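Local coordinates for GTP-binding protein (Thermus thermophilus, PDB 2DBY), which probably hydrolyses ATP and binds the ribosome's large subunit, is a YchF-type member of the OBG GTPase family, and is captured here with GDP, at residues T304-A309 / K352-Q357; R323-P328 / G345-E350. One frame throughout, in Å; residues are numbered along the deposited sequence.

Interaction 1: T304-A309 / K352-Q357; sequences TKAPRA and KDYEVQ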
loop_
_atom_site.group_PDB
_atom_site.type_symbol
_atom_site.label_atom_id
_atom_site.label_comp_id
_atom_site.label_asym_id
_atom_site.label_seq_id
_atom_site.Cartn_x
_atom_site.Cartn_y
_atom_site.Cartn_z
ATOM N N THR A 304 -12.607 7.293 3.539
ATOM C CA THR A 304 -13.423 7.642 2.380
ATOM C C THR A 304 -14.913 7.425 2.678
ATOM O O THR A 304 -15.308 6.367 3.179
ATOM C CB THR A 304 -13.020 6.777 1.153
ATOM O OG1 THR A 304 -11.644 7.021 0.825
ATOM C CG2 THR A 304 -13.895 7.108 -0.066
ATOM N N LYS A 305 -15.728 8.435 2.380
ATOM C CA LYS A 305 -17.181 8.379 2.607
ATOM C C LYS A 305 -17.907 7.739 1.436
ATOM O O LYS A 305 -17.357 7.610 0.340
ATOM C CB LYS A 305 -17.759 9.781 2.790
ATOM C CG LYS A 305 -17.017 10.660 3.755
ATOM C CD LYS A 305 -17.223 10.234 5.174
ATOM C CE LYS A 305 -16.938 11.407 6.108
ATOM N NZ LYS A 305 -17.190 11.037 7.521
ATOM N N ALA A 306 -19.170 7.392 1.665
ATOM C CA ALA A 306 -19.990 6.732 0.653
ATOM C C ALA A 306 -20.001 7.419 -0.717
ATOM O O ALA A 306 -19.877 6.760 -1.739
ATOM C CB ALA A 306 -21.415 6.566 1.182
ATOM N N PRO A 307 -20.158 8.761 -0.755
ATOM C CA PRO A 307 -20.177 9.478 -2.036
ATOM C C PRO A 307 -18.901 9.308 -2.853
ATOM O O PRO A 307 -18.952 9.056 -4.056
ATOM C CB PRO A 307 -20.393 10.936 -1.617
ATOM C CG PRO A 307 -21.148 10.808 -0.315
ATOM C CD PRO A 307 -20.437 9.670 0.369
ATOM N N ARG A 308 -17.748 9.468 -2.208
ATOM C CA ARG A 308 -16.493 9.316 -2.923
ATOM C C ARG A 308 -16.338 7.864 -3.329
ATOM O O ARG A 308 -15.859 7.563 -4.421
ATOM C CB ARG A 308 -15.313 9.741 -2.059
ATOM C CG ARG A 308 -13.965 9.552 -2.755
ATOM C CD ARG A 308 -12.865 10.174 -1.929
ATOM N NE ARG A 308 -12.944 11.633 -1.965
ATOM C CZ ARG A 308 -12.449 12.435 -1.027
ATOM N NH1 ARG A 308 -11.839 11.919 0.037
ATOM N NH2 ARG A 308 -12.546 13.752 -1.161
ATOM N N ALA A 309 -16.759 6.961 -2.457
ATOM C CA ALA A 309 -16.676 5.538 -2.785
ATOM C C ALA A 309 -17.491 5.282 -4.057
ATOM O O ALA A 309 -17.028 4.606 -4.994
ATOM C CB ALA A 309 -17.217 4.699 -1.624
ATOM N N LYS A 352 -24.348 10.510 2.879
ATOM C CA LYS A 352 -23.068 11.109 2.502
ATOM C C LYS A 352 -22.016 11.184 3.611
ATOM O O LYS A 352 -20.840 11.413 3.338
ATOM C CB LYS A 352 -23.318 12.507 1.926
ATOM C CG LYS A 352 -24.499 12.545 0.945
ATOM C CD LYS A 352 -24.770 13.934 0.394
ATOM C CE LYS A 352 -26.202 14.033 -0.128
ATOM N NZ LYS A 352 -26.580 12.909 -1.037
ATOM N N ASP A 353 -22.435 10.973 4.851
ATOM C CA ASP A 353 -21.547 11.038 6.016
ATOM C C ASP A 353 -20.947 9.680 6.400
ATOM O O ASP A 353 -20.068 9.595 7.263
ATOM C CB ASP A 353 -22.348 11.538 7.209
ATOM C CG ASP A 353 -23.532 10.617 7.532
ATOM O OD1 ASP A 353 -24.386 10.405 6.637
ATOM O OD2 ASP A 353 -23.604 10.098 8.669
ATOM N N TYR A 354 -21.440 8.617 5.776
ATOM C CA TYR A 354 -20.983 7.266 6.092
ATOM C C TYR A 354 -19.565 6.939 5.624
ATOM O O TYR A 354 -19.257 7.080 4.444
ATOM C CB TYR A 354 -21.948 6.248 5.482
ATOM C CG TYR A 354 -21.536 4.832 5.733
ATOM C CD1 TYR A 354 -21.524 4.313 7.030
ATOM C CD2 TYR A 354 -21.127 4.006 4.683
ATOM C CE1 TYR A 354 -21.119 3.013 7.280
ATOM C CE2 TYR A 354 -20.717 2.692 4.919
ATOM C CZ TYR A 354 -20.716 2.205 6.223
ATOM O OH TYR A 354 -20.312 0.920 6.487
ATOM N N GLU A 355 -18.711 6.515 6.556
ATOM C CA GLU A 355 -17.352 6.114 6.211
ATOM C C GLU A 355 -17.396 4.623 5.860
ATOM O O GLU A 355 -17.818 3.790 6.679
ATOM C CB GLU A 355 -16.395 6.362 7.386
ATOM C CG GLU A 355 -15.860 7.797 7.414
ATOM C CD GLU A 355 -15.158 8.161 8.711
ATOM O OE1 GLU A 355 -14.352 7.350 9.214
ATOM O OE2 GLU A 355 -15.410 9.273 9.223
ATOM N N VAL A 356 -16.964 4.289 4.646
ATOM C CA VAL A 356 -16.978 2.901 4.194
ATOM C C VAL A 356 -16.085 2.024 5.055
ATOM O O VAL A 356 -15.012 2.441 5.498
ATOM C CB VAL A 356 -16.539 2.791 2.727
ATOM C CG1 VAL A 356 -16.545 1.326 2.289
ATOM C CG2 VAL A 356 -17.490 3.593 1.844
ATOM N N GLN A 357 -16.524 0.798 5.294
ATOM C CA GLN A 357 -15.747 -0.119 6.111
ATOM C C GLN A 357 -15.271 -1.261 5.227
ATOM O O GLN A 357 -15.933 -1.612 4.261
ATOM C CB GLN A 357 -16.613 -0.665 7.254
ATOM C CG GLN A 357 -17.037 0.395 8.264
ATOM C CD GLN A 357 -18.067 -0.137 9.256
ATOM O OE1 GLN A 357 -19.263 -0.210 8.954
ATOM N NE2 GLN A 357 -17.602 -0.531 10.438
HETATM O O HOH W 1 -13.639 4.644 4.776
#

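Interaction 2: R323-P328 / G345-E350; sequences RAEVIP and GWVRLE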
loop_
_atom_site.group_PDB
_atom_site.type_symbol
_atom_site.label_atom_id
_atom_site.label_comp_id
_atom_site.label_asym_id
_atom_site.label_seq_id
_atom_site.Cartn_x
_atom_site.Cartn_y
_atom_site.Cartn_z
ATOM N N ARG A 323 -28.022 8.395 -1.626
ATOM C CA ARG A 323 -27.844 7.414 -0.554
ATOM C C ARG A 323 -27.431 6.073 -1.165
ATOM O O ARG A 323 -27.465 5.904 -2.389
ATOM C CB ARG A 323 -29.142 7.241 0.230
ATOM C CG ARG A 323 -30.298 6.762 -0.623
ATOM C CD ARG A 323 -31.550 6.540 0.211
ATOM N NE ARG A 323 -32.623 5.933 -0.574
ATOM C CZ ARG A 323 -33.738 5.430 -0.052
ATOM N NH1 ARG A 323 -33.930 5.461 1.260
ATOM N NH2 ARG A 323 -34.658 4.890 -0.843
ATOM N N ALA A 324 -27.035 5.125 -0.322
ATOM C CA ALA A 324 -26.639 3.807 -0.819
ATOM C C ALA A 324 -26.975 2.671 0.139
ATOM O O ALA A 324 -26.951 2.843 1.351
ATOM C CB ALA A 324 -25.130 3.791 -1.132
ATOM N N GLU A 325 -27.302 1.509 -0.419
ATOM C CA GLU A 325 -27.600 0.343 0.390
ATOM C C GLU A 325 -26.214 -0.204 0.745
ATOM O O GLU A 325 -25.334 -0.290 -0.116
ATOM C CB GLU A 325 -28.369 -0.688 -0.434
ATOM C CG GLU A 325 -29.680 -0.190 -1.050
ATOM C CD GLU A 325 -30.150 -1.074 -2.199
ATOM O OE1 GLU A 325 -30.234 -2.308 -2.020
ATOM O OE2 GLU A 325 -30.435 -0.536 -3.290
ATOM N N VAL A 326 -26.029 -0.575 2.004
ATOM C CA VAL A 326 -24.758 -1.091 2.483
ATOM C C VAL A 326 -24.982 -2.275 3.403
ATOM O O VAL A 326 -25.877 -2.254 4.248
ATOM C CB VAL A 326 -24.000 -0.026 3.305
ATOM C CG1 VAL A 326 -22.643 -0.574 3.762
ATOM C CG2 VAL A 326 -23.847 1.243 2.492
ATOM N N ILE A 327 -24.155 -3.301 3.244
ATOM C CA ILE A 327 -24.248 -4.481 4.089
ATOM C C ILE A 327 -22.910 -5.201 4.042
ATOM O O ILE A 327 -22.288 -5.281 2.985
ATOM C CB ILE A 327 -25.390 -5.437 3.598
ATOM C CG1 ILE A 327 -25.429 -6.708 4.462
ATOM C CG2 ILE A 327 -25.177 -5.791 2.114
ATOM C CD1 ILE A 327 -26.521 -7.704 4.059
ATOM N N PRO A 328 -22.423 -5.678 5.195
ATOM C CA PRO A 328 -21.154 -6.408 5.301
ATOM C C PRO A 328 -21.259 -7.626 4.393
ATOM O O PRO A 328 -22.295 -8.292 4.357
ATOM C CB PRO A 328 -21.111 -6.810 6.756
ATOM C CG PRO A 328 -21.851 -5.702 7.437
ATOM C CD PRO A 328 -22.999 -5.415 6.524
ATOM N N GLY A 345 -33.664 -7.516 7.210
ATOM C CA GLY A 345 -33.373 -6.225 7.804
ATOM C C GLY A 345 -31.879 -6.012 8.032
ATOM O O GLY A 345 -31.468 -5.361 9.004
ATOM N N TRP A 346 -31.057 -6.555 7.137
ATOM C CA TRP A 346 -29.608 -6.412 7.268
ATOM C C TRP A 346 -29.027 -5.393 6.295
ATOM O O TRP A 346 -27.835 -5.060 6.365
ATOM C CB TRP A 346 -28.913 -7.765 7.055
ATOM C CG TRP A 346 -29.122 -8.745 8.182
ATOM C CD1 TRP A 346 -29.587 -8.466 9.439
ATOM C CD2 TRP A 346 -28.830 -10.146 8.167
ATOM N NE1 TRP A 346 -29.600 -9.606 10.204
ATOM C CE2 TRP A 346 -29.139 -10.653 9.449
ATOM C CE3 TRP A 346 -28.336 -11.024 7.196
ATOM C CZ2 TRP A 346 -28.968 -12.000 9.787
ATOM C CZ3 TRP A 346 -28.166 -12.368 7.530
ATOM C CH2 TRP A 346 -28.481 -12.840 8.818
ATOM N N VAL A 347 -29.856 -4.896 5.383
ATOM C CA VAL A 347 -29.388 -3.919 4.408
ATOM C C VAL A 347 -29.639 -2.512 4.914
ATOM O O VAL A 347 -30.780 -2.136 5.195
ATOM C CB VAL A 347 -30.084 -4.101 3.048
ATOM C CG1 VAL A 347 -29.718 -2.955 2.109
ATOM C CG2 VAL A 347 -29.669 -5.451 2.432
ATOM N N ARG A 348 -28.567 -1.733 5.031
ATOM C CA ARG A 348 -28.662 -0.360 5.515
ATOM C C ARG A 348 -28.686 0.681 4.405
ATOM O O ARG A 348 -28.146 0.477 3.317
ATOM C CB ARG A 348 -27.491 -0.051 6.455
ATOM C CG ARG A 348 -27.695 -0.505 7.894
ATOM C CD ARG A 348 -26.399 -1.002 8.526
ATOM N NE ARG A 348 -25.247 -0.144 8.240
ATOM C CZ ARG A 348 -24.055 -0.605 7.856
ATOM N NH1 ARG A 348 -23.871 -1.911 7.715
ATOM N NH2 ARG A 348 -23.051 0.231 7.606
ATOM N N LEU A 349 -29.347 1.800 4.681
ATOM C CA LEU A 349 -29.389 2.893 3.730
ATOM C C LEU A 349 -28.485 3.922 4.399
ATOM O O LEU A 349 -28.811 4.436 5.471
ATOM C CB LEU A 349 -30.824 3.417 3.568
ATOM C CG LEU A 349 -31.790 2.459 2.852
ATOM C CD1 LEU A 349 -33.199 3.050 2.820
ATOM C CD2 LEU A 349 -31.295 2.194 1.432
ATOM N N GLU A 350 -27.331 4.183 3.792
ATOM C CA GLU A 350 -26.372 5.125 4.358
ATOM C C GLU A 350 -26.280 6.388 3.523
ATOM O O GLU A 350 -26.458 6.353 2.298
ATOM C CB GLU A 350 -24.987 4.477 4.455
ATOM C CG GLU A 350 -24.922 3.271 5.371
ATOM C CD GLU A 350 -24.993 3.628 6.854
ATOM O OE1 GLU A 350 -24.819 2.712 7.693
ATOM O OE2 GLU A 350 -25.217 4.812 7.182
#

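Interaction 1: T304-A309 / K352-Q357
The N-terminal end of helix 306-313, in the ubiquitin-like TGS domain of YchF, is held here by the loop that leads into strand 360-365. K305 takes the N-cap position and pairs with E355 as an isolated backbone bridge. On either side of it, T304 O accepts from V356 N at 3.0 Å (159° at the hydrogen), and A306 N donates to Y354 O at 2.8 Å, in both cases nearly along the C=O axis. One water donates to T304 O and V356 O, so T304 O receives two protons.

The side chain of K305 leaves beside its own backbone N and bends at chi2 (-72°), then runs alongside that of E355 in the same direction, CD against E355 CG. K305 NZ reaches OE2 of E355 at 3.0 Å, a salt bridge on the anti lone pair, and also donates to D353 O at 3.2 Å from above the carbonyl plane. P307 crosses K352 at about a right angle, its CG pressed to 3.4 Å from K352 CA, tighter than usual; the K352 ammonium turns away to F321 O and I322 O. Deeper in, A309 CB meets V356 CG2 at 3.7 Å, and both side chains touch F287 of strand 284-290.

A306 N, a first-turn amide, thus finds its acceptor in the loop, while E355 and D353 O share the K305 ammonium, whose charge E355 probably largely balances.

Interaction 2: R323-P328 / G345-E350
V326, L349 and R348 lose the most surface where strand 323-328 pairs antiparallel with the short edge strand 348-350. V326 and R348 form a hydrogen-bonded pair: V326 N gives to R348 O at 2.7 Å, and R348 N returns to V326 O at 2.8 Å. A324 and E350 make a second such pair, its E350 N to A324 O bond almost straight (173°). Between them, E325 faces L349 in a non-hydrogen-bonded pair.

On the face carrying V326, CG2 of that valine packs on E350 CG at 3.7 Å, the two side chains crossing at about a right angle. R348 bends at chi2 and chi3 (144° and 44°), and its guanidinium reaches across toward strand 323-328. R348 NE at 2.9 Å and R348 NH2 at 3.0 Å both grip E350 OE1 from the side, nearly in the guanidinium plane, a salt bridge on the anti lone pair of OE1. P328 CD lies at another edge of the group, and V326 O beneath one face.

On the opposite face, L349 runs alongside R323. L349 CD1 comes to 3.0 Å from R323 NH1, a tight approach, while CD2 sits over one face of that guanidinium and also touches E325 CG. Farther along, I327 CD1 packs on W346 CB at 3.8 Å.

Strand 323-328 is the middle of a three-stranded sheet in the C-terminal, ubiquitin-like TGS domain, with 360-365 bonded along its other edge. Helix 338-343 packs on I327 and V347 and supplies K342 to the E325 carboxylate, and helix 329-335 packs on I327 and W346.

How the interactions relate
From the N terminus, the chain passes T304-A309 at the start of helix 306-313, continues through helix 315-319 and enters strand R323-P328. Two helices, 329-335 and 338-343, bring it to G345-E350, where interaction 2 closes the inner loop. After a single intervening residue K352-Q357 begins, and interaction 1 closes the outer loop, so interaction 2 is nested inside it. Their centres lie about 12 Å apart, and they touch: Y354 OH, bonded mainly to D360 OD2, meets R348 NH2 in a weak hydrogen bond and packs on V326 CG1. Interaction 1 joins the helix start to the loop before strand 360-365, interaction 2 the edge strand to the central one, within one C-terminal domain away from the GDP site.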